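PDB 3OOQ: amidohydrolase from Thermotoga maritima, which probably acts as a hydrolase of the amidohydrolase family, with allantoinase activity tentatively assigned to it. Local coordinates for residues Lys6-Val14 with Lys23-Glu34; Leu50-Phe59 with Asp360-Pro368. All coordinates share one frame; numbering follows the deposited sequence.

Contact 1 (Lys6-Val14 with Lys23-Glu34); sequences KILFKNATV and KGDVLVSNGKVE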
# COMPACT_ATOMS: atom_id res chain seq x y z
N LYS F 6 -23.46 12.33 -61.40
CA LYS F 6 -23.78 13.54 -60.66
C LYS F 6 -25.09 13.31 -59.90
O LYS F 6 -25.89 12.45 -60.28
CB LYS F 6 -23.93 14.74 -61.60
CG LYS F 6 -22.68 15.04 -62.42
CD LYS F 6 -23.00 15.90 -63.61
CE LYS F 6 -22.64 17.35 -63.40
NZ LYS F 6 -21.41 17.74 -64.16
N ILE F 7 -25.28 14.05 -58.81
CA ILE F 7 -26.56 14.06 -58.11
C ILE F 7 -27.11 15.48 -58.10
O ILE F 7 -26.39 16.43 -57.79
CB ILE F 7 -26.44 13.56 -56.66
CG1 ILE F 7 -25.99 12.09 -56.60
CG2 ILE F 7 -27.76 13.74 -55.92
CD1 ILE F 7 -25.62 11.63 -55.20
N LEU F 8 -28.38 15.61 -58.44
CA LEU F 8 -29.03 16.90 -58.47
C LEU F 8 -30.15 16.91 -57.45
O LEU F 8 -31.18 16.24 -57.62
CB LEU F 8 -29.54 17.19 -59.88
CG LEU F 8 -30.29 18.50 -60.14
CD1 LEU F 8 -29.48 19.71 -59.64
CD2 LEU F 8 -30.66 18.64 -61.63
N PHE F 9 -29.95 17.64 -56.36
CA PHE F 9 -30.97 17.75 -55.32
C PHE F 9 -31.92 18.86 -55.69
O PHE F 9 -31.49 20.00 -55.89
CB PHE F 9 -30.33 18.03 -53.95
CG PHE F 9 -29.46 16.91 -53.45
CD1 PHE F 9 -30.02 15.79 -52.82
CD2 PHE F 9 -28.07 16.97 -53.59
CE1 PHE F 9 -29.22 14.74 -52.35
CE2 PHE F 9 -27.25 15.94 -53.10
CZ PHE F 9 -27.83 14.82 -52.48
N LYS F 10 -33.21 18.55 -55.79
CA LYS F 10 -34.19 19.53 -56.29
C LYS F 10 -35.19 20.02 -55.24
O LYS F 10 -35.79 19.23 -54.52
CB LYS F 10 -34.94 18.97 -57.52
CG LYS F 10 -34.01 18.62 -58.70
CD LYS F 10 -34.20 19.48 -59.96
CE LYS F 10 -34.88 20.84 -59.76
NZ LYS F 10 -34.54 21.76 -60.90
N ASN F 11 -35.36 21.34 -55.19
CA ASN F 11 -36.51 21.95 -54.51
C ASN F 11 -36.53 21.81 -52.98
O ASN F 11 -37.58 21.92 -52.34
CB ASN F 11 -37.83 21.47 -55.16
CG ASN F 11 -39.01 22.38 -54.85
OD1 ASN F 11 -38.88 23.60 -54.79
ND2 ASN F 11 -40.16 21.78 -54.64
N ALA F 12 -35.36 21.59 -52.39
CA ALA F 12 -35.18 21.70 -50.94
C ALA F 12 -35.24 23.16 -50.53
O ALA F 12 -35.04 24.06 -51.36
CB ALA F 12 -33.83 21.11 -50.53
N THR F 13 -35.51 23.41 -49.25
CA THR F 13 -35.10 24.68 -48.65
C THR F 13 -33.62 24.48 -48.33
O THR F 13 -33.25 23.68 -47.45
CB THR F 13 -35.90 25.02 -47.38
OG1 THR F 13 -37.30 25.07 -47.69
CG2 THR F 13 -35.45 26.38 -46.79
N VAL F 14 -32.77 25.19 -49.08
CA VAL F 14 -31.32 25.05 -48.97
C VAL F 14 -30.78 26.08 -48.00
O VAL F 14 -31.08 27.28 -48.13
CB VAL F 14 -30.61 25.18 -50.37
CG1 VAL F 14 -29.08 24.98 -50.24
CG2 VAL F 14 -31.18 24.19 -51.38
N LYS F 23 -35.39 28.42 -51.46
CA LYS F 23 -35.90 27.23 -52.10
C LYS F 23 -35.14 27.02 -53.41
O LYS F 23 -35.05 27.94 -54.23
CB LYS F 23 -37.41 27.38 -52.36
CG LYS F 23 -38.19 26.07 -52.31
CD LYS F 23 -39.65 26.28 -51.87
CE LYS F 23 -39.79 26.43 -50.34
NZ LYS F 23 -41.24 26.46 -49.91
N GLY F 24 -34.55 25.85 -53.59
CA GLY F 24 -33.71 25.64 -54.76
C GLY F 24 -32.96 24.34 -54.79
O GLY F 24 -33.29 23.39 -54.08
N ASP F 25 -31.90 24.31 -55.60
CA ASP F 25 -31.25 23.07 -56.00
C ASP F 25 -29.76 23.09 -55.68
O ASP F 25 -29.13 24.16 -55.56
CB ASP F 25 -31.42 22.83 -57.50
CG ASP F 25 -32.86 23.00 -57.99
OD1 ASP F 25 -33.80 22.63 -57.26
OD2 ASP F 25 -33.04 23.49 -59.12
N VAL F 26 -29.20 21.89 -55.57
CA VAL F 26 -27.78 21.73 -55.35
C VAL F 26 -27.33 20.58 -56.25
O VAL F 26 -27.88 19.49 -56.19
CB VAL F 26 -27.46 21.44 -53.84
CG1 VAL F 26 -26.00 21.10 -53.64
CG2 VAL F 26 -27.89 22.62 -52.96
N LEU F 27 -26.32 20.85 -57.06
CA LEU F 27 -25.74 19.84 -57.96
C LEU F 27 -24.39 19.42 -57.43
O LEU F 27 -23.54 20.27 -57.10
CB LEU F 27 -25.58 20.40 -59.38
CG LEU F 27 -24.86 19.54 -60.44
CD1 LEU F 27 -25.65 18.28 -60.78
CD2 LEU F 27 -24.59 20.34 -61.72
N VAL F 28 -24.20 18.11 -57.36
CA VAL F 28 -23.01 17.50 -56.81
C VAL F 28 -22.37 16.68 -57.91
O VAL F 28 -23.06 15.95 -58.64
CB VAL F 28 -23.38 16.56 -55.63
CG1 VAL F 28 -22.21 15.65 -55.22
CG2 VAL F 28 -23.88 17.35 -54.44
N SER F 29 -21.05 16.83 -58.06
CA SER F 29 -20.27 15.96 -58.94
C SER F 29 -18.85 15.83 -58.43
O SER F 29 -18.34 16.76 -57.80
CB SER F 29 -20.27 16.47 -60.39
OG SER F 29 -19.32 17.50 -60.58
N ASN F 30 -18.24 14.68 -58.70
CA ASN F 30 -16.89 14.34 -58.21
C ASN F 30 -16.70 14.61 -56.71
O ASN F 30 -15.64 15.07 -56.29
CB ASN F 30 -15.78 15.04 -59.03
CG ASN F 30 -15.64 14.50 -60.45
OD1 ASN F 30 -15.95 13.34 -60.73
ND2 ASN F 30 -15.16 15.34 -61.36
N GLY F 31 -17.74 14.33 -55.93
CA GLY F 31 -17.69 14.46 -54.48
C GLY F 31 -17.71 15.88 -53.94
O GLY F 31 -17.41 16.10 -52.77
N LYS F 32 -18.08 16.84 -54.80
CA LYS F 32 -18.07 18.26 -54.45
C LYS F 32 -19.34 18.96 -54.87
O LYS F 32 -20.04 18.51 -55.76
CB LYS F 32 -16.85 18.95 -55.06
CG LYS F 32 -15.58 18.59 -54.31
CD LYS F 32 -14.31 18.97 -55.03
CE LYS F 32 -13.16 18.09 -54.49
NZ LYS F 32 -11.94 18.88 -54.17
N VAL F 33 -19.66 20.06 -54.19
CA VAL F 33 -20.77 20.89 -54.61
C VAL F 33 -20.31 21.59 -55.89
O VAL F 33 -19.32 22.32 -55.88
CB VAL F 33 -21.16 21.94 -53.53
CG1 VAL F 33 -22.27 22.84 -54.02
CG2 VAL F 33 -21.58 21.24 -52.24
N GLU F 34 -20.99 21.31 -57.00
CA GLU F 34 -20.68 21.96 -58.28
C GLU F 34 -21.46 23.27 -58.45
O GLU F 34 -20.87 24.29 -58.83
CB GLU F 34 -20.95 21.00 -59.47
CG GLU F 34 -20.28 21.49 -60.78
CD GLU F 34 -20.79 20.78 -62.05
OE1 GLU F 34 -20.90 19.53 -62.07
OE2 GLU F 34 -21.04 21.48 -63.06
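The ring of F9 meets V28 with its edge: CG2 of V28 lies in the ring plane, 3.9 Å from CE2 of F9. One face carries CG2 of I7, nearer the ring's border than its centre, from the same strand. The backbone O of V26 also sits near the plane at the edge, and that oxygen accepts the N-H of F9. I7-K10 runs antiparallel to G24-S29 in the small N-terminal sheet, with I7 facing V28 and F9 facing V26 in hydrogen-bonded pairs; L8 faces L27 between them, on the other side of the sheet. A beta bulge between F9 and A12 shifts the register by one. D25 fills this corner: OD1 takes the N-H of N11 (2.9 Å from N11 N), met nearly along the C-O direction, while OD2 forms a salt bridge with K10, whose NZ comes in 50° above the carboxylate plane. K10 gets there by bending at chi2 and chi3 (-114° and 21°), folding its amine back over D25. Past the bulge, G24 N bonds to A12 O at 2.9 Å, and V14 CG1 touches V26 CG2 at 3.8 Å. At the far end, where the type I' turn S29-K32 makes 24-29 and 32-37 a beta-hairpin, E34 OE1 is gripped twice: K6 NZ approaches at 2.8 Å on the syn lone pair, and S29 OG donates from the anti side at 3.0 Å. These two donors would probably steady the carboxylate and favour its charged form. In that four-stranded sheet, strand 24-29 lies between 32-37 and 7-10, and 46-49 pairs with the other edge of 7-10. L361 of strand 361-364 packs on F9 and V28, and L55 of strand 54-64 on F9, A12 and V26.

Contact 2 (Leu50-Phe59 with Asp360-Pro368); sequences LTGKFLFPGF and DLVVWSGHP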
# COMPACT_ATOMS: atom_id res chain seq x y z
N LEU F 50 -36.35 16.81 -53.20
CA LEU F 50 -36.36 17.12 -51.78
C LEU F 50 -37.42 18.15 -51.44
O LEU F 50 -37.27 18.92 -50.46
CB LEU F 50 -34.98 17.60 -51.30
CG LEU F 50 -33.77 16.66 -51.43
CD1 LEU F 50 -32.50 17.36 -50.95
CD2 LEU F 50 -33.98 15.35 -50.70
N THR F 51 -38.49 18.18 -52.24
CA THR F 51 -39.66 19.01 -51.94
C THR F 51 -40.13 18.78 -50.49
O THR F 51 -40.35 17.64 -50.08
CB THR F 51 -40.84 18.68 -52.90
OG1 THR F 51 -40.41 18.90 -54.25
CG2 THR F 51 -42.06 19.57 -52.60
N GLY F 52 -40.25 19.86 -49.72
CA GLY F 52 -40.68 19.74 -48.33
C GLY F 52 -39.57 19.48 -47.33
O GLY F 52 -39.81 19.52 -46.11
N LYS F 53 -38.35 19.23 -47.82
CA LYS F 53 -37.20 18.90 -46.98
C LYS F 53 -36.22 20.08 -46.87
O LYS F 53 -36.38 21.09 -47.55
CB LYS F 53 -36.45 17.68 -47.56
CG LYS F 53 -37.33 16.51 -48.00
CD LYS F 53 -38.03 15.85 -46.82
CE LYS F 53 -39.04 14.77 -47.23
NZ LYS F 53 -39.69 14.29 -45.98
N PHE F 54 -35.23 19.95 -45.99
CA PHE F 54 -34.22 20.98 -45.74
C PHE F 54 -32.85 20.37 -45.99
O PHE F 54 -32.59 19.26 -45.54
CB PHE F 54 -34.30 21.49 -44.30
CG PHE F 54 -35.56 22.26 -44.00
CD1 PHE F 54 -36.81 21.68 -44.17
CD2 PHE F 54 -35.48 23.56 -43.52
CE1 PHE F 54 -37.99 22.41 -43.89
CE2 PHE F 54 -36.64 24.30 -43.24
CZ PHE F 54 -37.89 23.73 -43.43
N LEU F 55 -32.00 21.08 -46.72
CA LEU F 55 -30.68 20.59 -47.04
C LEU F 55 -29.64 21.46 -46.36
O LEU F 55 -29.56 22.67 -46.61
CB LEU F 55 -30.45 20.58 -48.56
CG LEU F 55 -29.22 19.86 -49.09
CD1 LEU F 55 -29.24 18.37 -48.76
CD2 LEU F 55 -29.12 20.05 -50.60
N PHE F 56 -28.84 20.83 -45.49
CA PHE F 56 -27.85 21.54 -44.69
C PHE F 56 -26.47 21.01 -45.01
O PHE F 56 -26.36 19.89 -45.51
CB PHE F 56 -28.16 21.36 -43.19
CG PHE F 56 -29.16 22.36 -42.67
CD1 PHE F 56 -30.51 22.27 -43.00
CD2 PHE F 56 -28.75 23.41 -41.85
CE1 PHE F 56 -31.42 23.19 -42.53
CE2 PHE F 56 -29.66 24.34 -41.36
CZ PHE F 56 -31.00 24.23 -41.70
N PRO F 57 -25.42 21.81 -44.75
CA PRO F 57 -24.10 21.19 -44.75
C PRO F 57 -24.01 20.25 -43.54
O PRO F 57 -24.79 20.40 -42.59
CB PRO F 57 -23.15 22.38 -44.54
CG PRO F 57 -23.94 23.39 -43.84
CD PRO F 57 -25.39 23.17 -44.19
N GLY F 58 -23.09 19.29 -43.58
CA GLY F 58 -22.82 18.48 -42.38
C GLY F 58 -22.28 19.38 -41.28
O GLY F 58 -21.51 20.31 -41.56
N PHE F 59 -22.66 19.11 -40.03
CA PHE F 59 -22.10 19.85 -38.89
C PHE F 59 -20.69 19.40 -38.57
O PHE F 59 -20.30 18.27 -38.88
CB PHE F 59 -22.98 19.74 -37.64
CG PHE F 59 -24.38 20.27 -37.84
CD1 PHE F 59 -24.57 21.56 -38.32
CD2 PHE F 59 -25.49 19.49 -37.52
CE1 PHE F 59 -25.86 22.07 -38.51
CE2 PHE F 59 -26.78 19.99 -37.70
CZ PHE F 59 -26.97 21.28 -38.18
N ASP F 360 -20.67 17.34 -48.35
CA ASP F 360 -21.10 16.77 -47.08
C ASP F 360 -22.41 17.45 -46.78
O ASP F 360 -22.44 18.63 -46.41
CB ASP F 360 -20.06 17.05 -46.00
CG ASP F 360 -18.68 16.50 -46.35
OD1 ASP F 360 -18.56 15.74 -47.35
OD2 ASP F 360 -17.72 16.82 -45.61
N LEU F 361 -23.49 16.71 -47.01
CA LEU F 361 -24.84 17.28 -47.03
C LEU F 361 -25.80 16.44 -46.21
O LEU F 361 -25.74 15.20 -46.21
CB LEU F 361 -25.35 17.40 -48.49
CG LEU F 361 -24.51 18.30 -49.41
CD1 LEU F 361 -24.88 18.13 -50.89
CD2 LEU F 361 -24.60 19.77 -49.00
N VAL F 362 -26.71 17.11 -45.51
CA VAL F 362 -27.68 16.39 -44.69
C VAL F 362 -29.08 16.81 -45.09
O VAL F 362 -29.37 18.01 -45.12
CB VAL F 362 -27.46 16.67 -43.18
CG1 VAL F 362 -28.45 15.87 -42.34
CG2 VAL F 362 -26.02 16.34 -42.77
N VAL F 363 -29.92 15.82 -45.39
CA VAL F 363 -31.34 16.04 -45.66
C VAL F 363 -32.10 15.90 -44.36
O VAL F 363 -32.15 14.82 -43.77
CB VAL F 363 -31.92 15.03 -46.71
CG1 VAL F 363 -33.41 15.29 -46.94
CG2 VAL F 363 -31.15 15.08 -48.04
N TRP F 364 -32.67 17.01 -43.91
CA TRP F 364 -33.49 17.06 -42.71
C TRP F 364 -34.96 17.14 -43.12
O TRP F 364 -35.31 17.75 -44.14
CB TRP F 364 -33.17 18.31 -41.91
CG TRP F 364 -31.89 18.26 -41.14
CD1 TRP F 364 -30.65 18.58 -41.61
CD2 TRP F 364 -31.71 17.88 -39.77
NE1 TRP F 364 -29.70 18.41 -40.62
CE2 TRP F 364 -30.33 18.00 -39.48
CE3 TRP F 364 -32.59 17.45 -38.75
CZ2 TRP F 364 -29.79 17.70 -38.22
CZ3 TRP F 364 -32.05 17.16 -37.49
CH2 TRP F 364 -30.67 17.29 -37.24
N SER F 365 -35.81 16.54 -42.28
CA SER F 365 -37.25 16.51 -42.49
C SER F 365 -37.86 17.89 -42.23
O SER F 365 -38.94 18.20 -42.72
CB SER F 365 -37.90 15.46 -41.56
OG SER F 365 -37.94 15.91 -40.21
N GLY F 366 -37.16 18.70 -41.44
CA GLY F 366 -37.59 20.03 -41.04
C GLY F 366 -36.37 20.74 -40.49
O GLY F 366 -35.25 20.21 -40.59
N HIS F 367 -36.57 21.91 -39.89
CA HIS F 367 -35.44 22.67 -39.37
C HIS F 367 -34.72 21.88 -38.25
O HIS F 367 -35.38 21.32 -37.38
CB HIS F 367 -35.90 24.04 -38.86
CG HIS F 367 -34.77 25.01 -38.68
ND1 HIS F 367 -33.81 24.87 -37.70
CD2 HIS F 367 -34.45 26.14 -39.36
CE1 HIS F 367 -32.93 25.85 -37.80
NE2 HIS F 367 -33.31 26.65 -38.79
N PRO F 368 -33.37 21.84 -38.27
CA PRO F 368 -32.61 21.05 -37.27
C PRO F 368 -32.80 21.50 -35.83
O PRO F 368 -32.57 20.71 -34.91
CB PRO F 368 -31.15 21.27 -37.69
CG PRO F 368 -31.23 21.53 -39.17
CD PRO F 368 -32.48 22.38 -39.32
O HOH W 1 -40.51 16.48 -44.18
O HOH W 2 -26.72 18.96 -40.74
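This antiparallel strand pair joins the start of strand 54-64 to strand 361-364 in the large mixed sheet, bringing together stretches some 300 residues apart, and carries an aromatic cluster of F56, W364 and H367. P368 CG sits over one face of the F56 ring, 3.7 Å from its centroid and 10° off the normal. The ring also turns an edge to the face of H367, with planes at 73°, and its CD1 touches W364 CD1 at 3.9 Å. With CG anti to the carbonyl carbon (chi1 -85°), F56 projects into this group from the face it shares with F54. With an alanine in place of F56, P368 CG would probably lose its CH-pi partner and have a gap beneath it, H367 would miss the ring edge that meets its face, and F15, stacked on F56, its ring partner. F54 lays its own ring face against the G366-H367 backbone. Paired F54-W364 and F56-V362 backbone bonds zip the strands, and G58 N continues to D360 O at 3.0 Å. On the other side, L50 CD2 meets V363 CG1 tip to tip at 3.8 Å, beside L55. One water links W364 NE1 to P57 O. H367 NE2 is held by E329. Strand 375-380 flanks 361-364, V375 lying against V362 and W364; T316 of helix 315-321 touches F59, W364 and P368, and R324 of a second subunit bonds to P368 O.

In the fold
From the N terminus, strand 7-10 turns a corner at N11 into strand 12-14, and the chain soon comes back as 24-29. Contact 1 thus closes a short local loop. Contact 2 opens only after contact 1 is complete: it starts at L50 and closes some 300 residues later, when 361-364 returns, spanning the intervening helices and strands of the TIM-barrel-clan region. The two are in series, neither nested nor crossed. They touch directly, with K10 O probably bonded to L50 N, N11 ND2 to T51 OG1, and V26 packed on L55. Strand 12-14 runs beside 54-64, connecting the N-terminal four-strand sheet to the larger one.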